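Local coordinates for D-lactate dehydrogenase (Fermentative) (Pseudomonas aeruginosa, PDB 6ABJ) that catalyses the NADH-dependent interconversion of pyruvate and D-lactate and works as an allosteric tetramer, at the interface of chains A and B and the interface of chains A and C. Sequence-based numbering; all coordinates share one arbitrary frame. Chains: chain A/B/C, D-lactate dehydrogenase (Fermentative).

Contact 1: the interface of chains A and B. Residues chain A 146-149; chain B 285-288.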
loop_
_atom_site.group_PDB
_atom_site.type_symbol
_atom_site.label_atom_id
_atom_site.label_comp_id
_atom_site.label_asym_id
_atom_site.label_seq_id
_atom_site.Cartn_x
_atom_site.Cartn_y
_atom_site.Cartn_z
ATOM N N GLY A 146 -0.688 11.211 -2.183
ATOM C CA GLY A 146 -0.390 12.530 -2.814
ATOM C C GLY A 146 0.326 12.452 -4.126
ATOM O O GLY A 146 0.910 13.441 -4.552
ATOM N N ASP A 147 0.340 11.276 -4.756
ATOM C CA ASP A 147 0.841 11.153 -6.103
ATOM C C ASP A 147 -0.338 11.266 -7.060
ATOM O O ASP A 147 -1.170 10.316 -7.214
ATOM C CB ASP A 147 1.542 9.841 -6.300
ATOM C CG ASP A 147 2.066 9.652 -7.711
ATOM O OD1 ASP A 147 1.948 10.603 -8.523
ATOM O OD2 ASP A 147 2.626 8.547 -7.988
ATOM N N PHE A 148 -0.438 12.447 -7.688
ATOM C CA PHE A 148 -1.535 12.734 -8.611
ATOM C C PHE A 148 -1.080 12.654 -10.067
ATOM O O PHE A 148 -1.722 13.189 -10.954
ATOM C CB PHE A 148 -2.090 14.124 -8.302
ATOM C CG PHE A 148 -2.498 14.300 -6.870
ATOM C CD1 PHE A 148 -3.647 13.692 -6.380
ATOM C CD2 PHE A 148 -1.737 15.051 -6.010
ATOM C CE1 PHE A 148 -4.015 13.798 -5.079
ATOM C CE2 PHE A 148 -2.114 15.183 -4.686
ATOM C CZ PHE A 148 -3.232 14.534 -4.208
ATOM N N SER A 149 0.023 11.985 -10.304
ATOM C CA SER A 149 0.562 11.788 -11.639
ATOM C C SER A 149 -0.099 10.588 -12.300
ATOM O O SER A 149 -0.534 9.622 -11.629
ATOM C CB SER A 149 2.069 11.620 -11.571
ATOM O OG SER A 149 2.488 10.332 -11.176
ATOM N N GLU B 285 0.580 15.904 -10.917
ATOM C CA GLU B 285 1.936 15.964 -10.438
ATOM C C GLU B 285 2.093 14.956 -9.302
ATOM O O GLU B 285 1.163 14.776 -8.562
ATOM C CB GLU B 285 2.074 17.321 -9.815
ATOM C CG GLU B 285 3.487 17.681 -9.384
ATOM C CD GLU B 285 4.161 18.640 -10.346
ATOM O OE1 GLU B 285 3.709 18.728 -11.515
ATOM O OE2 GLU B 285 5.120 19.322 -9.904
ATOM N N ASP B 286 3.257 14.390 -9.151
ATOM C CA ASP B 286 3.567 13.569 -8.010
ATOM C C ASP B 286 4.007 14.433 -6.894
ATOM O O ASP B 286 5.124 14.925 -6.900
ATOM C CB ASP B 286 4.630 12.575 -8.333
ATOM C CG ASP B 286 5.019 11.701 -7.150
ATOM O OD1 ASP B 286 4.486 11.836 -6.030
ATOM O OD2 ASP B 286 5.920 10.902 -7.348
ATOM N N ARG B 287 3.098 14.649 -5.941
ATOM C CA ARG B 287 3.404 15.440 -4.742
ATOM C C ARG B 287 3.651 14.594 -3.500
ATOM O O ARG B 287 3.514 15.073 -2.382
ATOM C CB ARG B 287 2.252 16.419 -4.540
ATOM C CG ARG B 287 2.162 17.424 -5.695
ATOM C CD ARG B 287 1.014 18.407 -5.517
ATOM N NE ARG B 287 0.810 19.197 -6.740
ATOM C CZ ARG B 287 1.593 20.203 -7.127
ATOM N NH1 ARG B 287 2.620 20.588 -6.392
ATOM N NH2 ARG B 287 1.327 20.827 -8.263
ATOM N N SER B 288 4.129 13.380 -3.681
ATOM C CA SER B 288 4.075 12.426 -2.554
ATOM C C SER B 288 5.262 12.644 -1.622
ATOM O O SER B 288 5.279 12.171 -0.541
ATOM C CB SER B 288 4.052 11.015 -3.107
ATOM O OG SER B 288 5.217 10.787 -3.848
#
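An antiparallel beta bridge between A:Asp147 and B:Asp286 joins two copies of this D-isomer-specific 2-hydroxyacid dehydrogenase, and each loop brings to it the same Asp-X-Ser turn motif. The backbone pairing on one flank is A:Phe148 N to B:Glu285 O at 3.0 Å; the bond from B:Arg287 N to A:Gly146 O on the other flank is weak. Between them the two aspartates lie one over the other. In both, CG stands anti to the backbone N (chi1 179° in each), which sends both carboxylates off the same side of the bridge, where they stack with planes 22° apart and 3.6 Å between A:Asp147 CG and B:Asp286 CG. A:Asp147 OD1 also rests against the methylene carbon B:Asp286 CB at 3.3 Å. Each carboxylate is held by its own serine. A:Ser149 OG reaches the syn lone pair of A:Asp147 OD1 at 2.7 Å, and A:Ser149 N approaches that oxygen from above the carboxylate plane at 3.0 Å. In chain B the hydroxyl B:Ser288 OG likewise uses the syn lone pair of B:Asp286 OD1, while B:Ser288 N meets it on the anti side at 2.8 Å. Two donors on each OD1 fix the rotation of both groups and would offset part of the repulsion expected between stacked acids. Beside the bridge, A:Phe148 CB leans on B:Glu285 O at 3.3 Å.

Contact 2: the interface of chains A and C. Residues chain A 264, 299, 303; chain C 292-295.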
loop_
_atom_site.group_PDB
_atom_site.type_symbol
_atom_site.label_atom_id
_atom_site.label_comp_id
_atom_site.label_asym_id
_atom_site.label_seq_id
_atom_site.Cartn_x
_atom_site.Cartn_y
_atom_site.Cartn_z
ATOM N N LYS A 264 4.036 -12.469 -18.480
ATOM C CA LYS A 264 5.408 -11.931 -18.609
ATOM C C LYS A 264 5.711 -11.426 -20.017
ATOM O O LYS A 264 6.347 -10.365 -20.179
ATOM C CB LYS A 264 6.467 -12.977 -18.237
ATOM C CG LYS A 264 6.530 -13.169 -16.762
ATOM C CD LYS A 264 7.327 -14.358 -16.346
ATOM C CE LYS A 264 8.825 -14.230 -16.684
ATOM N NZ LYS A 264 9.428 -15.516 -16.314
ATOM N N ARG A 299 3.351 -15.256 -7.655
ATOM C CA ARG A 299 3.756 -14.572 -8.825
ATOM C C ARG A 299 2.618 -13.775 -9.442
ATOM O O ARG A 299 2.796 -12.640 -9.857
ATOM C CB ARG A 299 4.370 -15.588 -9.862
ATOM C CG ARG A 299 4.948 -14.911 -11.087
ATOM C CD ARG A 299 6.170 -14.131 -10.693
ATOM N NE ARG A 299 7.164 -13.979 -11.787
ATOM C CZ ARG A 299 7.554 -12.860 -12.355
ATOM N NH1 ARG A 299 6.992 -11.705 -12.076
ATOM N NH2 ARG A 299 8.541 -12.885 -13.291
ATOM N N PHE A 303 2.017 -9.008 -10.267
ATOM C CA PHE A 303 1.977 -8.293 -11.519
ATOM C C PHE A 303 1.122 -7.006 -11.356
ATOM O O PHE A 303 0.112 -7.045 -10.697
ATOM C CB PHE A 303 1.322 -9.162 -12.590
ATOM C CG PHE A 303 2.182 -10.300 -13.063
ATOM C CD1 PHE A 303 3.346 -10.039 -13.774
ATOM C CD2 PHE A 303 1.831 -11.583 -12.831
ATOM C CE1 PHE A 303 4.156 -11.086 -14.220
ATOM C CE2 PHE A 303 2.609 -12.632 -13.281
ATOM C CZ PHE A 303 3.761 -12.385 -13.998
ATOM N N LEU C 292 7.384 -7.710 -13.955
ATOM C CA LEU C 292 8.768 -7.917 -13.645
ATOM C C LEU C 292 9.167 -9.221 -14.263
ATOM O O LEU C 292 8.520 -10.234 -14.013
ATOM C CB LEU C 292 8.994 -8.042 -12.132
ATOM C CG LEU C 292 9.681 -7.043 -11.260
ATOM C CD1 LEU C 292 10.050 -7.771 -9.957
ATOM C CD2 LEU C 292 10.920 -6.394 -11.876
ATOM N N GLN C 293 10.276 -9.209 -15.025
ATOM C CA GLN C 293 10.728 -10.406 -15.741
ATOM C C GLN C 293 11.381 -11.413 -14.831
ATOM O O GLN C 293 11.212 -12.591 -15.012
ATOM C CB GLN C 293 11.691 -10.029 -16.925
ATOM C CG GLN C 293 10.965 -9.324 -18.077
ATOM C CD GLN C 293 9.834 -10.148 -18.649
ATOM O OE1 GLN C 293 9.952 -11.336 -18.830
ATOM N NE2 GLN C 293 8.706 -9.515 -18.899
ATOM N N ASP C 294 12.113 -10.942 -13.841
ATOM C CA ASP C 294 12.887 -11.804 -12.965
ATOM C C ASP C 294 12.049 -12.551 -11.944
ATOM O O ASP C 294 11.562 -11.952 -10.985
ATOM C CB ASP C 294 13.900 -10.902 -12.249
ATOM C CG ASP C 294 14.937 -11.666 -11.466
ATOM O OD1 ASP C 294 14.630 -12.779 -10.991
ATOM O OD2 ASP C 294 16.055 -11.130 -11.314
ATOM N N ASP C 295 11.893 -13.859 -12.142
ATOM C CA ASP C 295 11.065 -14.677 -11.279
ATOM C C ASP C 295 11.540 -14.702 -9.821
ATOM O O ASP C 295 10.738 -14.683 -8.876
ATOM C CB ASP C 295 11.043 -16.120 -11.787
ATOM C CG ASP C 295 10.292 -16.292 -13.116
ATOM O OD1 ASP C 295 9.537 -15.406 -13.555
ATOM O OD2 ASP C 295 10.461 -17.365 -13.711
#
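A:Arg299 and C:Asp295 meet at the middle of a strongly polar patch with little apolar contact, chiefly A:Arg299 CZ at 4.1 Å from C:Asp295 CA. Next to them the methylene A:Lys264 CE rides over the backbone carbonyl oxygen C:Gln293 O at 3.3 Å. Outward from this centre, the guanidinium of A:Arg299 slots edge-on into the segment leading to helix 295-302 of chain C. Its NH1 and NH2 grip C:Leu292 O end-on, with A:Arg299 NH2 at 2.7 Å from that oxygen. A:Arg299 NH2 turns its other N-H to the anti lone pair of C:Asp295 OD1, also at 2.7 Å in a nearly straight bond (164° at H). A:Arg299 NE adds a longer bond to this carboxylate oxygen from above the carboxylate plane. Since both acceptors lie in the guanidinium plane, the group is fixed in rotation, and it stands steeply to the carboxylate, 77° between planes. A:Lys264 bends at chi3 (66°) and brings NZ to the syn side of C:Asp295 OD1 at 2.8 Å, so two positive groups converge on one oxygen and would be expected to favour the ionised acid. At the rim the amide C:Gln293 NE2 donates to A:Lys264 O at 2.8 Å. These salt bridges and carbonyl clasps, repeated by the two-fold, tie chain A to chain C within the tetramer.

Contact 3: the interface of chains A and B. Residues chain A 120, 123-124, 309, 312-316; chain B 134, 136, 155.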
loop_
_atom_site.group_PDB
_atom_site.type_symbol
_atom_site.label_atom_id
_atom_site.label_comp_id
_atom_site.label_asym_id
_atom_site.label_seq_id
_atom_site.Cartn_x
_atom_site.Cartn_y
_atom_site.Cartn_z
ATOM N N ALA A 120 -24.983 -10.250 -8.556
ATOM C CA ALA A 120 -23.837 -9.955 -7.682
ATOM C C ALA A 120 -22.530 -10.374 -8.401
ATOM O O ALA A 120 -21.613 -9.600 -8.469
ATOM C CB ALA A 120 -23.996 -10.634 -6.336
ATOM N N GLU A 123 -21.847 -8.417 -11.790
ATOM C CA GLU A 123 -21.389 -7.067 -11.494
ATOM C C GLU A 123 -19.935 -7.050 -10.979
ATOM O O GLU A 123 -19.142 -6.169 -11.327
ATOM C CB GLU A 123 -22.302 -6.395 -10.494
ATOM C CG GLU A 123 -23.667 -6.112 -11.134
ATOM C CD GLU A 123 -24.737 -5.648 -10.124
ATOM O OE1 GLU A 123 -24.364 -5.305 -9.010
ATOM O OE2 GLU A 123 -25.953 -5.585 -10.509
ATOM N N HIS A 124 -19.568 -8.056 -10.234
ATOM C CA HIS A 124 -18.198 -8.163 -9.732
ATOM C C HIS A 124 -17.238 -8.329 -10.890
ATOM O O HIS A 124 -16.191 -7.720 -10.912
ATOM C CB HIS A 124 -18.089 -9.301 -8.742
ATOM C CG HIS A 124 -16.826 -9.318 -7.953
ATOM N ND1 HIS A 124 -16.579 -8.419 -6.930
ATOM C CD2 HIS A 124 -15.685 -10.053 -8.090
ATOM C CE1 HIS A 124 -15.387 -8.672 -6.400
ATOM N NE2 HIS A 124 -14.788 -9.596 -7.136
ATOM N N THR A 309 -9.438 -11.125 -6.320
ATOM C CA THR A 309 -10.297 -10.995 -5.167
ATOM C C THR A 309 -10.540 -12.382 -4.653
ATOM O O THR A 309 -10.567 -13.381 -5.448
ATOM C CB THR A 309 -11.597 -10.205 -5.493
ATOM O OG1 THR A 309 -12.260 -10.791 -6.595
ATOM C CG2 THR A 309 -11.296 -8.802 -5.778
ATOM N N GLN A 312 -15.059 -13.304 -3.660
ATOM C CA GLN A 312 -15.827 -12.203 -3.171
ATOM C C GLN A 312 -17.026 -11.846 -4.091
ATOM O O GLN A 312 -17.778 -10.902 -3.804
ATOM C CB GLN A 312 -14.840 -11.017 -3.149
ATOM C CG GLN A 312 -15.258 -9.841 -2.359
ATOM C CD GLN A 312 -14.348 -8.642 -2.556
ATOM O OE1 GLN A 312 -13.151 -8.761 -2.439
ATOM N NE2 GLN A 312 -14.946 -7.458 -2.694
ATOM N N ALA A 313 -17.231 -12.571 -5.196
ATOM C CA ALA A 313 -18.156 -12.127 -6.234
ATOM C C ALA A 313 -19.613 -12.189 -5.764
ATOM O O ALA A 313 -20.428 -11.424 -6.234
ATOM C CB ALA A 313 -18.003 -12.912 -7.506
ATOM N N PHE A 314 -19.912 -13.076 -4.817
ATOM C CA PHE A 314 -21.249 -13.111 -4.195
ATOM C C PHE A 314 -21.412 -12.300 -2.917
ATOM O O PHE A 314 -22.504 -12.333 -2.260
ATOM C CB PHE A 314 -21.728 -14.532 -3.956
ATOM C CG PHE A 314 -20.934 -15.330 -2.963
ATOM C CD1 PHE A 314 -21.143 -15.212 -1.604
ATOM C CD2 PHE A 314 -20.007 -16.259 -3.407
ATOM C CE1 PHE A 314 -20.462 -15.937 -0.712
ATOM C CE2 PHE A 314 -19.315 -17.008 -2.533
ATOM C CZ PHE A 314 -19.554 -16.873 -1.174
ATOM N N LEU A 315 -20.381 -11.507 -2.596
ATOM C CA LEU A 315 -20.334 -10.729 -1.371
ATOM C C LEU A 315 -21.062 -9.375 -1.478
ATOM O O LEU A 315 -20.433 -8.323 -1.415
ATOM C CB LEU A 315 -18.900 -10.552 -0.848
ATOM C CG LEU A 315 -18.785 -10.312 0.651
ATOM C CD1 LEU A 315 -19.068 -11.573 1.513
ATOM C CD2 LEU A 315 -17.463 -9.673 1.043
ATOM N N THR A 316 -22.374 -9.443 -1.704
ATOM C CA THR A 316 -23.224 -8.306 -1.533
ATOM C C THR A 316 -24.292 -8.609 -0.481
ATOM O O THR A 316 -24.565 -9.737 -0.173
ATOM C CB THR A 316 -23.948 -7.903 -2.797
ATOM O OG1 THR A 316 -24.861 -8.965 -3.144
ATOM C CG2 THR A 316 -22.940 -7.648 -3.932
ATOM N N ARG B 134 -17.751 -2.565 -4.321
ATOM C CA ARG B 134 -17.179 -3.853 -4.047
ATOM C C ARG B 134 -15.799 -3.716 -3.284
ATOM O O ARG B 134 -15.104 -4.718 -3.030
ATOM C CB ARG B 134 -17.061 -4.721 -5.288
ATOM C CG ARG B 134 -18.353 -4.800 -6.134
ATOM C CD ARG B 134 -19.541 -5.270 -5.302
ATOM N NE ARG B 134 -19.367 -6.640 -4.991
ATOM C CZ ARG B 134 -19.880 -7.677 -5.660
ATOM N NH1 ARG B 134 -20.766 -7.533 -6.611
ATOM N NH2 ARG B 134 -19.566 -8.877 -5.284
ATOM N N LEU B 136 -12.963 -2.771 -4.235
ATOM C CA LEU B 136 -11.945 -3.458 -4.979
ATOM C C LEU B 136 -10.502 -2.937 -4.708
ATOM O O LEU B 136 -9.590 -3.698 -4.728
ATOM C CB LEU B 136 -12.211 -3.359 -6.450
ATOM C CG LEU B 136 -13.547 -4.000 -6.964
ATOM C CD1 LEU B 136 -13.790 -3.790 -8.446
ATOM C CD2 LEU B 136 -13.607 -5.448 -6.543
ATOM N N GLY B 155 -20.559 -5.550 -0.512
ATOM C CA GLY B 155 -21.189 -4.479 -1.284
ATOM C C GLY B 155 -22.689 -4.608 -1.408
ATOM O O GLY B 155 -23.359 -5.149 -0.490
HETATM O O HOH W 1 -18.021 -7.156 -2.349
HETATM O O HOH W 2 -22.364 -5.120 -7.148
#
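B:Arg134, which loses more surface to chain A than any other residue here, pushes its guanidinium between A:His124 and A:Thr316. The methyl A:Thr316 CG2 sits over the centre of one face, 3.5 Å from B:Arg134 CZ. On the opposite face A:His124 ND1 lies toward the rim, with ring and guanidinium planes turned 45° apart. Around the edge, carbonyl groups of chain A take the N-H groups: B:Arg134 NH1 bonds to A:Ala120 O at 2.9 Å, and NH2 to A:Ala313 O at 2.9 Å, nearly straight at H although it comes from well above that carbonyl plane. Bends at chi2 and chi3 (-55° and -71°) fold the arginine back, leaving NE to a water 3.0 Å away that also meets A:Gln312 NE2 and A:Leu315 O. A:Gln312 NE2 reaches B:Arg134 O in the carbonyl plane at 2.8 Å. A:His124 is steadied by A:Thr309 OG1, 2.8 Å from its NE2, while its CE1 packs on B:Leu136 CD2 at 3.7 Å. Farther along chain A, B:Gly155 N bonds to A:Leu315 O at 2.9 Å beside a parallel bridge of B:Gly155 with A:Thr316. The arginine ends helix 118-134 of chain B and enters chain A between the same helix and the NADH-binding A:Phe314 segment leading into helix 317-335.

Contact 4: the interface of chains A and B. Residues chain A 130, 134, 156-159, 182; chain B 123, 126, 178, 182.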
loop_
_atom_site.group_PDB
_atom_site.type_symbol
_atom_site.label_atom_id
_atom_site.label_comp_id
_atom_site.label_asym_id
_atom_site.label_seq_id
_atom_site.Cartn_x
_atom_site.Cartn_y
_atom_site.Cartn_z
ATOM N N LEU A 130 -13.272 -2.956 -15.049
ATOM C CA LEU A 130 -13.068 -1.592 -15.033
ATOM C C LEU A 130 -11.842 -1.244 -14.206
ATOM O O LEU A 130 -11.100 -0.315 -14.538
ATOM C CB LEU A 130 -14.335 -0.854 -14.540
ATOM C CG LEU A 130 -15.347 -0.674 -15.689
ATOM C CD1 LEU A 130 -16.699 -0.394 -15.130
ATOM C CD2 LEU A 130 -14.907 0.399 -16.672
ATOM N N ARG A 134 -8.904 0.814 -16.123
ATOM C CA ARG A 134 -8.579 2.154 -15.714
ATOM C C ARG A 134 -7.545 2.226 -14.604
ATOM O O ARG A 134 -7.236 3.307 -14.098
ATOM C CB ARG A 134 -9.853 2.912 -15.312
ATOM C CG ARG A 134 -10.972 2.852 -16.345
ATOM C CD ARG A 134 -10.500 3.354 -17.701
ATOM N NE ARG A 134 -10.291 4.797 -17.679
ATOM C CZ ARG A 134 -11.152 5.688 -18.162
ATOM N NH1 ARG A 134 -12.282 5.286 -18.725
ATOM N NH2 ARG A 134 -10.879 6.980 -18.085
ATOM N N PHE A 156 -8.650 2.039 -21.947
ATOM C CA PHE A 156 -9.303 1.917 -23.219
ATOM C C PHE A 156 -10.791 1.992 -23.042
ATOM O O PHE A 156 -11.345 1.483 -22.069
ATOM C CB PHE A 156 -8.909 0.592 -23.955
ATOM C CG PHE A 156 -9.298 -0.729 -23.204
ATOM C CD1 PHE A 156 -8.414 -1.330 -22.309
ATOM C CD2 PHE A 156 -10.466 -1.400 -23.487
ATOM C CE1 PHE A 156 -8.732 -2.519 -21.654
ATOM C CE2 PHE A 156 -10.805 -2.601 -22.832
ATOM C CZ PHE A 156 -9.917 -3.165 -21.901
ATOM N N ASP A 157 -11.472 2.595 -24.008
ATOM C CA ASP A 157 -12.923 2.596 -23.981
ATOM C C ASP A 157 -13.440 1.171 -24.135
ATOM O O ASP A 157 -12.952 0.403 -24.963
ATOM C CB ASP A 157 -13.519 3.400 -25.132
ATOM C CG ASP A 157 -13.160 4.877 -25.089
ATOM O OD1 ASP A 157 -12.486 5.323 -24.135
ATOM O OD2 ASP A 157 -13.571 5.581 -26.036
ATOM N N LEU A 158 -14.456 0.850 -23.355
ATOM C CA LEU A 158 -15.144 -0.406 -23.499
ATOM C C LEU A 158 -16.073 -0.382 -24.713
ATOM O O LEU A 158 -16.232 -1.390 -25.428
ATOM C CB LEU A 158 -16.003 -0.718 -22.257
ATOM C CG LEU A 158 -15.200 -1.072 -21.018
ATOM C CD1 LEU A 158 -16.132 -1.318 -19.805
ATOM C CD2 LEU A 158 -14.310 -2.296 -21.161
ATOM N N HIS A 159 -16.699 0.779 -24.906
ATOM C CA HIS A 159 -17.563 0.976 -26.079
ATOM C C HIS A 159 -16.862 0.500 -27.347
ATOM O O HIS A 159 -15.718 0.875 -27.598
ATOM C CB HIS A 159 -17.880 2.444 -26.224
ATOM C CG HIS A 159 -18.845 2.736 -27.321
ATOM N ND1 HIS A 159 -18.470 3.380 -28.477
ATOM C CD2 HIS A 159 -20.162 2.468 -27.449
ATOM C CE1 HIS A 159 -19.513 3.493 -29.281
ATOM N NE2 HIS A 159 -20.562 2.975 -28.664
ATOM N N PHE A 182 -22.767 -1.155 -22.293
ATOM C CA PHE A 182 -21.600 -0.340 -22.525
ATOM C C PHE A 182 -21.383 -0.098 -24.036
ATOM O O PHE A 182 -20.495 0.661 -24.421
ATOM C CB PHE A 182 -20.355 -1.009 -21.996
ATOM C CG PHE A 182 -20.138 -0.902 -20.505
ATOM C CD1 PHE A 182 -19.508 0.219 -19.974
ATOM C CD2 PHE A 182 -20.575 -1.904 -19.654
ATOM C CE1 PHE A 182 -19.291 0.347 -18.591
ATOM C CE2 PHE A 182 -20.320 -1.780 -18.236
ATOM C CZ PHE A 182 -19.661 -0.663 -17.765
ATOM N N GLU B 123 -17.659 5.803 -18.485
ATOM C CA GLU B 123 -17.077 4.544 -18.103
ATOM C C GLU B 123 -16.266 4.677 -16.796
ATOM O O GLU B 123 -16.335 3.807 -15.914
ATOM C CB GLU B 123 -16.308 3.924 -19.244
ATOM C CG GLU B 123 -17.230 3.396 -20.348
ATOM C CD GLU B 123 -16.466 2.861 -21.548
ATOM O OE1 GLU B 123 -15.271 2.602 -21.419
ATOM O OE2 GLU B 123 -17.107 2.713 -22.640
ATOM N N VAL B 126 -18.534 4.848 -13.880
ATOM C CA VAL B 126 -19.013 3.527 -13.511
ATOM C C VAL B 126 -17.907 2.713 -12.808
ATOM O O VAL B 126 -18.180 1.981 -11.837
ATOM C CB VAL B 126 -19.616 2.793 -14.733
ATOM C CG1 VAL B 126 -20.045 1.399 -14.376
ATOM C CG2 VAL B 126 -20.788 3.597 -15.297
ATOM N N ILE B 178 -25.518 3.301 -19.635
ATOM C CA ILE B 178 -24.744 2.203 -19.021
ATOM C C ILE B 178 -25.425 1.723 -17.768
ATOM O O ILE B 178 -25.577 0.532 -17.590
ATOM C CB ILE B 178 -23.323 2.638 -18.665
ATOM C CG1 ILE B 178 -22.547 2.986 -19.928
ATOM C CG2 ILE B 178 -22.594 1.490 -17.995
ATOM C CD1 ILE B 178 -21.252 3.727 -19.666
ATOM N N PHE B 182 -27.365 -2.235 -16.222
ATOM C CA PHE B 182 -27.207 -2.995 -14.985
ATOM C C PHE B 182 -28.601 -3.294 -14.376
ATOM O O PHE B 182 -28.710 -4.025 -13.395
ATOM C CB PHE B 182 -26.376 -2.188 -13.962
ATOM C CG PHE B 182 -24.897 -2.187 -14.171
ATOM C CD1 PHE B 182 -24.114 -3.173 -13.579
ATOM C CD2 PHE B 182 -24.262 -1.146 -14.816
ATOM C CE1 PHE B 182 -22.741 -3.179 -13.762
ATOM C CE2 PHE B 182 -22.840 -1.143 -14.971
ATOM C CZ PHE B 182 -22.103 -2.137 -14.419
HETATM O O HOH W 3 -13.046 2.827 -20.126
HETATM O O HOH W 4 -19.659 2.860 -22.950
#
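Extended beyond CG (chi2 176°), B:Glu123 reaches from helix 118-134 to the loop of A:Leu158 and A:His159, while A:Phe182, its CG anti to the carbonyl carbon (chi1 -79°), swings its ring alongside the glutamate stem and under B:Ile178. The site belongs to the interface of chains A and B in the tetramer of this D-2-hydroxyacid dehydrogenase. The carboxylate spans two successive backbone N-H groups, both on its syn sides and each about 20° out of its plane: A:Leu158 N donates to B:Glu123 OE1 at 2.7 Å in a straight bond, and A:His159 N to B:Glu123 OE2 at 3.0 Å. Two waters extend the grip. One links OE1 to A:Phe156 O and to the guanidinium nitrogen A:Arg134 NH1; the other joins B:Glu123 OE2, 2.6 Å away, to A:Phe182 O. With these partners on both oxygens the carboxylate is held against rotation, and the arginine nearby may add to the stability of its negative charge.

The A:Phe182 ring is sandwiched. The methyl B:Ile178 CG2 stands over one face, 3.7 Å from the centroid, in a CH-pi contact, and A:Leu158 CD1 lies toward the rim of the opposite face. At the ring edge, in plane, comes the methylene B:Glu123 CG, 3.9 Å from A:Phe182 CD1. B:Val126 CG1 packs against the ring tip, A:Phe182 CZ, and A:Leu130 CD1, 3.9 Å from the latter. B:Phe182 touches its own counterpart, CE2 to CE2 of A:Phe182 at 4.2 Å.

Contacts 1, 3 and 4 all join chains A and B, whereas contact 2 joins A to C, its C-alpha centre about 26 Å from that of contact 1 and about 28 Å from those of contacts 3 and 4. Contacts 3 and 4 are nearest, about 18 Å apart, and share helix 118-134: Arg134 and Glu123 serve in both, with the chains exchanged. Contact 1 lies about 30 Å from contact 3 and 25 Å from contact 4. The B loop of contact 1 and the C segment of contact 2 are close in sequence, so one region serves both interfaces, a possible route for coupling subunits in the allosteric tetramer.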